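Local coordinates for protein methylaspartate ammonia-lyase (Citrobacter amalonaticus, PDB 1KKO) that catalyses the reversible, magnesium-dependent elimination of ammonia from L-threo-3-methylaspartate to give mesaconate, a step of glutamate degradation, at residues Phe17-Ala22 / Pro38-Phe43; Asp107-Asn112 / Asp156-Pro161. All blocks are in the same frame, centred on the assembly; numbering follows the deposited sequence.

Interaction 1: Phe17-Ala22 / Pro38-Phe43; sequences FDDQQA and PVTPGF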
ATOM      1  N   PHE A  17      11.907 -10.410  -2.015  1.00 10.61           N
ATOM      2  CA  PHE A  17      13.184 -10.805  -1.438  1.00 11.36           C
ATOM      3  C   PHE A  17      14.187 -10.790  -2.579  1.00 11.74           C
ATOM      4  O   PHE A  17      13.985 -11.479  -3.582  1.00 12.38           O
ATOM      5  CB  PHE A  17      13.123 -12.216  -0.865  1.00 11.50           C
ATOM      6  CG  PHE A  17      12.253 -12.352   0.350  1.00 11.58           C
ATOM      7  CD1 PHE A  17      12.547 -11.646   1.497  1.00 12.31           C
ATOM      8  CD2 PHE A  17      11.161 -13.198   0.349  1.00 12.49           C
ATOM      9  CE1 PHE A  17      11.753 -11.777   2.614  1.00 12.86           C
ATOM     10  CE2 PHE A  17      10.390 -13.330   1.482  1.00 13.32           C
ATOM     11  CZ  PHE A  17      10.681 -12.610   2.598  1.00 12.53           C
ATOM     12  N   ASP A  18      15.251 -10.009  -2.417  1.00 12.41           N
ATOM     13  CA  ASP A  18      16.293  -9.894  -3.426  1.00 13.19           C
ATOM     14  C   ASP A  18      17.608 -10.391  -2.861  1.00 13.92           C
ATOM     15  O   ASP A  18      17.967 -10.087  -1.720  1.00 14.67           O
ATOM     16  CB  ASP A  18      16.487  -8.442  -3.820  1.00 13.24           C
ATOM     17  CG  ASP A  18      15.434  -7.924  -4.763  1.00 13.59           C
ATOM     18  OD1 ASP A  18      14.653  -8.726  -5.319  1.00 14.36           O
ATOM     19  OD2 ASP A  18      15.344  -6.699  -4.984  1.00 14.45           O
ATOM     20  N   ASP A  19      18.319 -11.150  -3.682  1.00 14.53           N
ATOM     21  CA  ASP A  19      19.635 -11.649  -3.323  1.00 15.10           C
ATOM     22  C   ASP A  19      20.615 -10.504  -3.594  1.00 15.52           C
ATOM     23  O   ASP A  19      21.087 -10.327  -4.717  1.00 15.19           O
ATOM     24  CB  ASP A  19      19.925 -12.884  -4.160  1.00 15.36           C
ATOM     25  CG  ASP A  19      21.235 -13.523  -3.827  1.00 16.49           C
ATOM     26  OD1 ASP A  19      22.118 -12.833  -3.283  1.00 16.07           O
ATOM     27  OD2 ASP A  19      21.428 -14.719  -4.106  1.00 18.38           O
ATOM     28  N   GLN A  20      20.872  -9.692  -2.569  1.00 15.89           N
ATOM     29  CA  GLN A  20      21.682  -8.490  -2.703  1.00 16.62           C
ATOM     30  C   GLN A  20      23.073  -8.815  -3.216  1.00 16.80           C
ATOM     31  O   GLN A  20      23.628  -8.066  -4.018  1.00 17.14           O
ATOM     32  CB  GLN A  20      21.806  -7.759  -1.367  1.00 17.13           C
ATOM     33  CG  GLN A  20      22.329  -6.359  -1.507  1.00 18.72           C
ATOM     34  CD  GLN A  20      22.413  -5.644  -0.187  1.00 20.51           C
ATOM     35  OE1 GLN A  20      22.312  -6.267   0.863  1.00 21.13           O
ATOM     36  NE2 GLN A  20      22.605  -4.337  -0.234  1.00 23.30           N
ATOM     37  N   GLN A  21      23.623  -9.934  -2.768  1.00 16.87           N
ATOM     38  CA  GLN A  21      24.964 -10.307  -3.185  1.00 16.98           C
ATOM     39  C   GLN A  21      24.987 -10.580  -4.678  1.00 16.99           C
ATOM     40  O   GLN A  21      25.885 -10.110  -5.374  1.00 16.91           O
ATOM     41  CB  GLN A  21      25.461 -11.525  -2.427  1.00 17.20           C
ATOM     42  CG  GLN A  21      26.914 -11.864  -2.731  1.00 17.92           C
ATOM     43  CD  GLN A  21      27.857 -10.748  -2.337  1.00 19.87           C
ATOM     44  OE1 GLN A  21      28.511 -10.137  -3.189  1.00 22.24           O
ATOM     45  NE2 GLN A  21      27.917 -10.459  -1.047  1.00 19.65           N
ATOM     46  N   ALA A  22      24.005 -11.337  -5.168  1.00 16.43           N
ATOM     47  CA  ALA A  22      23.956 -11.680  -6.593  1.00 16.49           C
ATOM     48  C   ALA A  22      23.780 -10.431  -7.443  1.00 16.50           C
ATOM     49  O   ALA A  22      24.349 -10.326  -8.536  1.00 16.60           O
ATOM     50  CB  ALA A  22      22.855 -12.672  -6.869  1.00 16.62           C
ATOM     51  N   PRO A  38      21.232 -17.376  -8.053  1.00 20.21           N
ATOM     52  CA  PRO A  38      21.432 -16.700  -6.778  1.00 20.11           C
ATOM     53  C   PRO A  38      22.641 -17.314  -6.095  1.00 20.57           C
ATOM     54  O   PRO A  38      23.063 -18.405  -6.497  1.00 21.00           O
ATOM     55  CB  PRO A  38      20.149 -17.020  -6.004  1.00 20.04           C
ATOM     56  CG  PRO A  38      19.697 -18.294  -6.550  1.00 20.11           C
ATOM     57  CD  PRO A  38      20.124 -18.340  -7.999  1.00 20.36           C
ATOM     58  N   VAL A  39      23.194 -16.615  -5.111  1.00 20.42           N
ATOM     59  CA  VAL A  39      24.340 -17.111  -4.339  1.00 20.83           C
ATOM     60  C   VAL A  39      24.061 -17.145  -2.833  1.00 21.25           C
ATOM     61  O   VAL A  39      24.721 -17.870  -2.093  1.00 22.07           O
ATOM     62  CB  VAL A  39      25.620 -16.276  -4.596  1.00 20.99           C
ATOM     63  CG1 VAL A  39      26.047 -16.382  -6.055  1.00 20.84           C
ATOM     64  CG2 VAL A  39      25.436 -14.818  -4.173  1.00 21.25           C
ATOM     65  N   THR A  40      23.078 -16.376  -2.378  1.00 21.28           N
ATOM     66  CA  THR A  40      22.766 -16.300  -0.956  1.00 21.36           C
ATOM     67  C   THR A  40      21.927 -17.494  -0.520  1.00 22.04           C
ATOM     68  O   THR A  40      20.953 -17.860  -1.176  1.00 21.55           O
ATOM     69  CB  THR A  40      22.031 -14.990  -0.666  1.00 20.95           C
ATOM     70  OG1 THR A  40      22.897 -13.878  -0.949  1.00 20.45           O
ATOM     71  CG2 THR A  40      21.694 -14.860   0.827  1.00 20.60           C
ATOM     72  N   PRO A  41      22.314 -18.108   0.596  1.00 23.16           N
ATOM     73  CA  PRO A  41      21.612 -19.296   1.086  1.00 23.53           C
ATOM     74  C   PRO A  41      20.120 -19.040   1.249  1.00 24.06           C
ATOM     75  O   PRO A  41      19.736 -17.984   1.743  1.00 24.91           O
ATOM     76  CB  PRO A  41      22.254 -19.573   2.453  1.00 23.74           C
ATOM     77  CG  PRO A  41      23.461 -18.722   2.549  1.00 24.07           C
ATOM     78  CD  PRO A  41      23.421 -17.699   1.473  1.00 23.38           C
ATOM     79  N   GLY A  42      19.309 -19.997   0.823  1.00 24.08           N
ATOM     80  CA  GLY A  42      17.865 -19.898   0.925  1.00 23.91           C
ATOM     81  C   GLY A  42      17.232 -19.475  -0.386  1.00 23.51           C
ATOM     82  O   GLY A  42      16.138 -19.917  -0.732  1.00 23.99           O
ATOM     83  N   PHE A  43      17.935 -18.630  -1.132  1.00 22.43           N
ATOM     84  CA  PHE A  43      17.400 -18.125  -2.392  1.00 21.69           C
ATOM     85  C   PHE A  43      17.461 -19.160  -3.497  1.00 21.76           C
ATOM     86  O   PHE A  43      18.504 -19.792  -3.725  1.00 22.32           O
ATOM     87  CB  PHE A  43      18.152 -16.882  -2.851  1.00 21.05           C
ATOM     88  CG  PHE A  43      17.778 -15.632  -2.109  1.00 19.07           C
ATOM     89  CD1 PHE A  43      16.887 -14.721  -2.664  1.00 17.12           C
ATOM     90  CD2 PHE A  43      18.329 -15.361  -0.868  1.00 18.57           C
ATOM     91  CE1 PHE A  43      16.560 -13.564  -1.988  1.00 16.63           C
ATOM     92  CE2 PHE A  43      18.001 -14.215  -0.187  1.00 19.09           C
ATOM     93  CZ  PHE A  43      17.116 -13.306  -0.745  1.00 18.00           C
TER
HETATM   94  O   HOH W   1      22.525 -11.251  -0.150  1.00 18.57           O
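Asp19 sets CG anti to its backbone N (chi1 -177°) and Thr40 sets OG1 anti to its own carbonyl carbon, and the two side chains run antiparallel alongside each other, so that carboxylate and hydroxyl meet. Thr40 OG1 donates to Asp19 OD1 at 2.7 Å, arriving from above the carboxylate plane. From the opposite face Ala22 N reaches the same oxygen at 3.1 Å, which is the N-cap bond of helix 20-24. Asp19 OD2 takes the backbone N-H groups of Val39 (N to OD2, 2.8 Å) and Thr40 (N to OD2, 2.9 Å), both on its syn side but from opposite faces; the Thr40 bond is nearly straight at 174°. Four donors thus fix the carboxylate's rotation and, with the helix start beside it, probably favour its ionised form. A water extends the network, donating to Thr40 OG1 and accepting from Gln21 N.

Carbon contacts lie beside these bonds. Val39 CG2 packs on Gln21 CG at 3.6 Å. Asp19 CB lies over one face of the Phe43 ring, offset toward the rim, a CH-pi contact 4.0 Å from the centroid. Phe17 CB touches Phe43 CE1 at 3.9 Å, and Phe17 O sits at the ring's edge. A type II turn from Thr40 to Phe43, with Gly42 at positive phi, brings the ring back to the strand end. Asp18, whose CB is directed away from the loop, forms a salt bridge with Arg47. The arrangement is a helix N-cap whose aspartate also gathers a neighbouring loop, here where strand 3-18 ends in the N-terminal domain of an enolase-superfamily enzyme.

Interaction 2: Asp107-Asn112 / Asp156-Pro161; sequences DAFLPN and DEWQLP
Glu157 presents its carboxylate to the backbone N-H groups of Phe109 and Leu110, joining two helix ends of the N-terminal domain: the start of helix 110-118 and the last turn of helix 150-157, which closes in a Schellman motif at Gln159.

The polar part is a two-pronged grip. The Glu157 chain runs extended beyond CG (chi2 -161°), and each oxygen uses its syn lone pair, OE2 for Phe109 N at 2.7 Å and OE1 for Leu110 N at 2.9 Å. Both bonds bend moderately, with N-H...O angles of 156°. A weak third bond runs from Phe109 N to OE1. Two neighbouring peptide donors thus hold the carboxylate, and the charge probably interacts favourably with the start of helix 110-118.

The apolar part centres on Trp158. Phe109 CE2 lies at the edge of the indole, 4.0 Å from CH2. Beyond this pair of segments, Trp158 NE1 bonds to Asp343 and the ring rests on helix 339-351, tying the contact to the barrel. Leu110 crosses the indole obliquely: CD2 approaches CH2 at 3.6 Å, while CD1 makes a CH-pi contact over the six-membered ring, 4.1 Å from its centroid.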
ATOM      1  N   ASP A 107      -3.202  -9.763  29.328  1.00 15.71           N
ATOM      2  CA  ASP A 107      -3.438  -8.519  30.045  1.00 16.38           C
ATOM      3  C   ASP A 107      -2.218  -7.613  30.003  1.00 15.87           C
ATOM      4  O   ASP A 107      -2.352  -6.407  30.079  1.00 16.25           O
ATOM      5  CB  ASP A 107      -3.817  -8.775  31.493  1.00 17.04           C
ATOM      6  CG  ASP A 107      -5.244  -9.226  31.642  1.00 19.74           C
ATOM      7  OD1 ASP A 107      -5.994  -9.238  30.633  1.00 20.91           O
ATOM      8  OD2 ASP A 107      -5.707  -9.577  32.754  1.00 22.90           O
ATOM      9  N   ALA A 108      -1.036  -8.213  29.919  1.00 15.25           N
ATOM     10  CA  ALA A 108       0.190  -7.468  29.730  1.00 15.08           C
ATOM     11  C   ALA A 108       0.840  -7.931  28.435  1.00 14.54           C
ATOM     12  O   ALA A 108       0.555  -9.021  27.936  1.00 14.41           O
ATOM     13  CB  ALA A 108       1.136  -7.678  30.909  1.00 15.28           C
ATOM     14  N   PHE A 109       1.745  -7.100  27.937  1.00 13.88           N
ATOM     15  CA  PHE A 109       2.466  -7.370  26.700  1.00 13.76           C
ATOM     16  C   PHE A 109       3.897  -7.857  26.873  1.00 13.66           C
ATOM     17  O   PHE A 109       4.293  -8.846  26.274  1.00 13.78           O
ATOM     18  CB  PHE A 109       2.475  -6.097  25.867  1.00 13.57           C
ATOM     19  CG  PHE A 109       3.421  -6.123  24.694  1.00 12.88           C
ATOM     20  CD1 PHE A 109       3.269  -7.055  23.689  1.00 11.97           C
ATOM     21  CD2 PHE A 109       4.433  -5.192  24.581  1.00 13.48           C
ATOM     22  CE1 PHE A 109       4.130  -7.069  22.608  1.00 12.23           C
ATOM     23  CE2 PHE A 109       5.277  -5.202  23.499  1.00 12.91           C
ATOM     24  CZ  PHE A 109       5.124  -6.139  22.510  1.00 12.54           C
ATOM     25  N   LEU A 110       4.660  -7.171  27.721  1.00 14.34           N
ATOM     26  CA  LEU A 110       6.095  -7.428  27.792  1.00 15.18           C
ATOM     27  C   LEU A 110       6.508  -8.851  28.155  1.00 15.30           C
ATOM     28  O   LEU A 110       7.390  -9.397  27.514  1.00 15.26           O
ATOM     29  CB  LEU A 110       6.771  -6.432  28.735  1.00 15.66           C
ATOM     30  CG  LEU A 110       7.446  -5.230  28.083  1.00 17.53           C
ATOM     31  CD1 LEU A 110       7.961  -4.287  29.155  1.00 18.90           C
ATOM     32  CD2 LEU A 110       8.599  -5.665  27.167  1.00 18.23           C
ATOM     33  N   PRO A 111       5.926  -9.464  29.187  1.00 15.12           N
ATOM     34  CA  PRO A 111       6.306 -10.841  29.506  1.00 15.58           C
ATOM     35  C   PRO A 111       6.118 -11.769  28.310  1.00 15.07           C
ATOM     36  O   PRO A 111       6.982 -12.584  28.021  1.00 15.71           O
ATOM     37  CB  PRO A 111       5.396 -11.203  30.689  1.00 15.86           C
ATOM     38  CG  PRO A 111       5.081  -9.930  31.301  1.00 16.62           C
ATOM     39  CD  PRO A 111       4.963  -8.925  30.161  1.00 15.57           C
ATOM     40  N   ASN A 112       5.006 -11.636  27.589  1.00 14.31           N
ATOM     41  CA  ASN A 112       4.795 -12.483  26.422  1.00 14.02           C
ATOM     42  C   ASN A 112       5.812 -12.185  25.316  1.00 13.55           C
ATOM     43  O   ASN A 112       6.326 -13.090  24.661  1.00 13.61           O
ATOM     44  CB  ASN A 112       3.392 -12.282  25.858  1.00 14.09           C
ATOM     45  CG  ASN A 112       2.314 -12.858  26.735  1.00 14.71           C
ATOM     46  OD1 ASN A 112       2.564 -13.779  27.518  1.00 16.33           O
ATOM     47  ND2 ASN A 112       1.084 -12.374  26.552  1.00 15.46           N
ATOM     48  N   ASP A 156       2.168   2.758  28.804  1.00 14.57           N
ATOM     49  CA  ASP A 156       1.913   2.234  30.143  1.00 15.21           C
ATOM     50  C   ASP A 156       3.025   1.300  30.617  1.00 15.52           C
ATOM     51  O   ASP A 156       3.522   1.449  31.738  1.00 16.34           O
ATOM     52  CB  ASP A 156       0.584   1.484  30.185  1.00 15.46           C
ATOM     53  CG  ASP A 156      -0.618   2.400  30.157  1.00 16.76           C
ATOM     54  OD1 ASP A 156      -0.484   3.621  30.388  1.00 19.26           O
ATOM     55  OD2 ASP A 156      -1.760   1.957  29.914  1.00 18.11           O
ATOM     56  N   GLU A 157       3.431   0.338  29.795  1.00 15.61           N
ATOM     57  CA  GLU A 157       4.404  -0.661  30.224  1.00 15.85           C
ATOM     58  C   GLU A 157       5.836  -0.148  30.287  1.00 16.50           C
ATOM     59  O   GLU A 157       6.653  -0.710  31.009  1.00 17.49           O
ATOM     60  CB  GLU A 157       4.293  -1.925  29.369  1.00 15.76           C
ATOM     61  CG  GLU A 157       2.927  -2.573  29.525  1.00 15.61           C
ATOM     62  CD  GLU A 157       2.855  -4.029  29.103  1.00 15.66           C
ATOM     63  OE1 GLU A 157       3.907  -4.682  28.979  1.00 16.89           O
ATOM     64  OE2 GLU A 157       1.729  -4.529  28.899  1.00 15.66           O
ATOM     65  N   TRP A 158       6.141   0.905  29.549  1.00 16.17           N
ATOM     66  CA  TRP A 158       7.467   1.518  29.597  1.00 16.86           C
ATOM     67  C   TRP A 158       7.424   2.799  30.414  1.00 18.22           C
ATOM     68  O   TRP A 158       8.429   3.495  30.527  1.00 19.04           O
ATOM     69  CB  TRP A 158       7.980   1.839  28.195  1.00 16.17           C
ATOM     70  CG  TRP A 158       8.705   0.732  27.544  1.00 14.74           C
ATOM     71  CD1 TRP A 158      10.053   0.579  27.468  1.00 13.85           C
ATOM     72  CD2 TRP A 158       8.131  -0.385  26.854  1.00 13.31           C
ATOM     73  NE1 TRP A 158      10.359  -0.558  26.761  1.00 13.48           N
ATOM     74  CE2 TRP A 158       9.196  -1.169  26.375  1.00 12.95           C
ATOM     75  CE3 TRP A 158       6.823  -0.792  26.573  1.00 13.08           C
ATOM     76  CZ2 TRP A 158       8.995  -2.338  25.651  1.00 13.26           C
ATOM     77  CZ3 TRP A 158       6.626  -1.957  25.851  1.00 13.63           C
ATOM     78  CH2 TRP A 158       7.701  -2.709  25.396  1.00 13.41           C
ATOM     79  N   GLN A 159       6.261   3.111  30.972  1.00 18.98           N
ATOM     80  CA  GLN A 159       6.117   4.306  31.799  1.00 20.14           C
ATOM     81  C   GLN A 159       6.582   5.542  31.030  1.00 19.33           C
ATOM     82  O   GLN A 159       7.519   6.239  31.450  1.00 20.42           O
ATOM     83  CB  GLN A 159       6.896   4.143  33.116  1.00 21.39           C
ATOM     84  CG  GLN A 159       6.343   3.041  34.004  1.00 25.04           C
ATOM     85  CD  GLN A 159       7.134   2.818  35.285  1.00 29.32           C
ATOM     86  OE1 GLN A 159       6.801   1.934  36.068  1.00 32.51           O
ATOM     87  NE2 GLN A 159       8.175   3.617  35.503  1.00 31.94           N
ATOM     88  N   LEU A 160       5.934   5.790  29.885  1.00 19.12           N
ATOM     89  CA  LEU A 160       6.240   6.910  29.006  1.00 18.85           C
ATOM     90  C   LEU A 160       5.069   7.882  29.003  1.00 20.05           C
ATOM     91  O   LEU A 160       3.930   7.471  29.174  1.00 19.84           O
ATOM     92  CB  LEU A 160       6.495   6.419  27.576  1.00 18.46           C
ATOM     93  CG  LEU A 160       7.435   5.225  27.442  1.00 18.45           C
ATOM     94  CD1 LEU A 160       7.557   4.826  25.970  1.00 17.57           C
ATOM     95  CD2 LEU A 160       8.803   5.518  27.985  1.00 18.56           C
ATOM     96  N   PRO A 161       5.327   9.166  28.790  1.00 20.79           N
ATOM     97  CA  PRO A 161       4.277  10.174  28.940  1.00 21.89           C
ATOM     98  C   PRO A 161       3.188  10.140  27.890  1.00 22.58           C
ATOM     99  O   PRO A 161       2.088  10.577  28.215  1.00 23.85           O
ATOM    100  CB  PRO A 161       5.053  11.483  28.826  1.00 21.88           C
ATOM    101  CG  PRO A 161       6.148  11.123  27.927  1.00 22.54           C
ATOM    102  CD  PRO A 161       6.613   9.789  28.424  1.00 21.38           C
TER

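Interactions 1 and 2 illustrate how a carboxylate can tie separate segments of a chain together by accepting two consecutive backbone N-H groups: one oxygen of Asp19 does so in the first, and the two oxygens of Glu157 share the task in the second. They follow one another along the chain and do not touch; their centres are 38 Å apart, their nearest atoms about 22 Å, on opposite sides of the chain's centre. Their relation to the active site also differs. In interaction 1 the side chain of Asp18 is about 7 Å from that of Cys361, a substrate-binding residue, whereas 107-112 / 156-161 lies away from the known sites and packs against the barrel's outer helix 339-351.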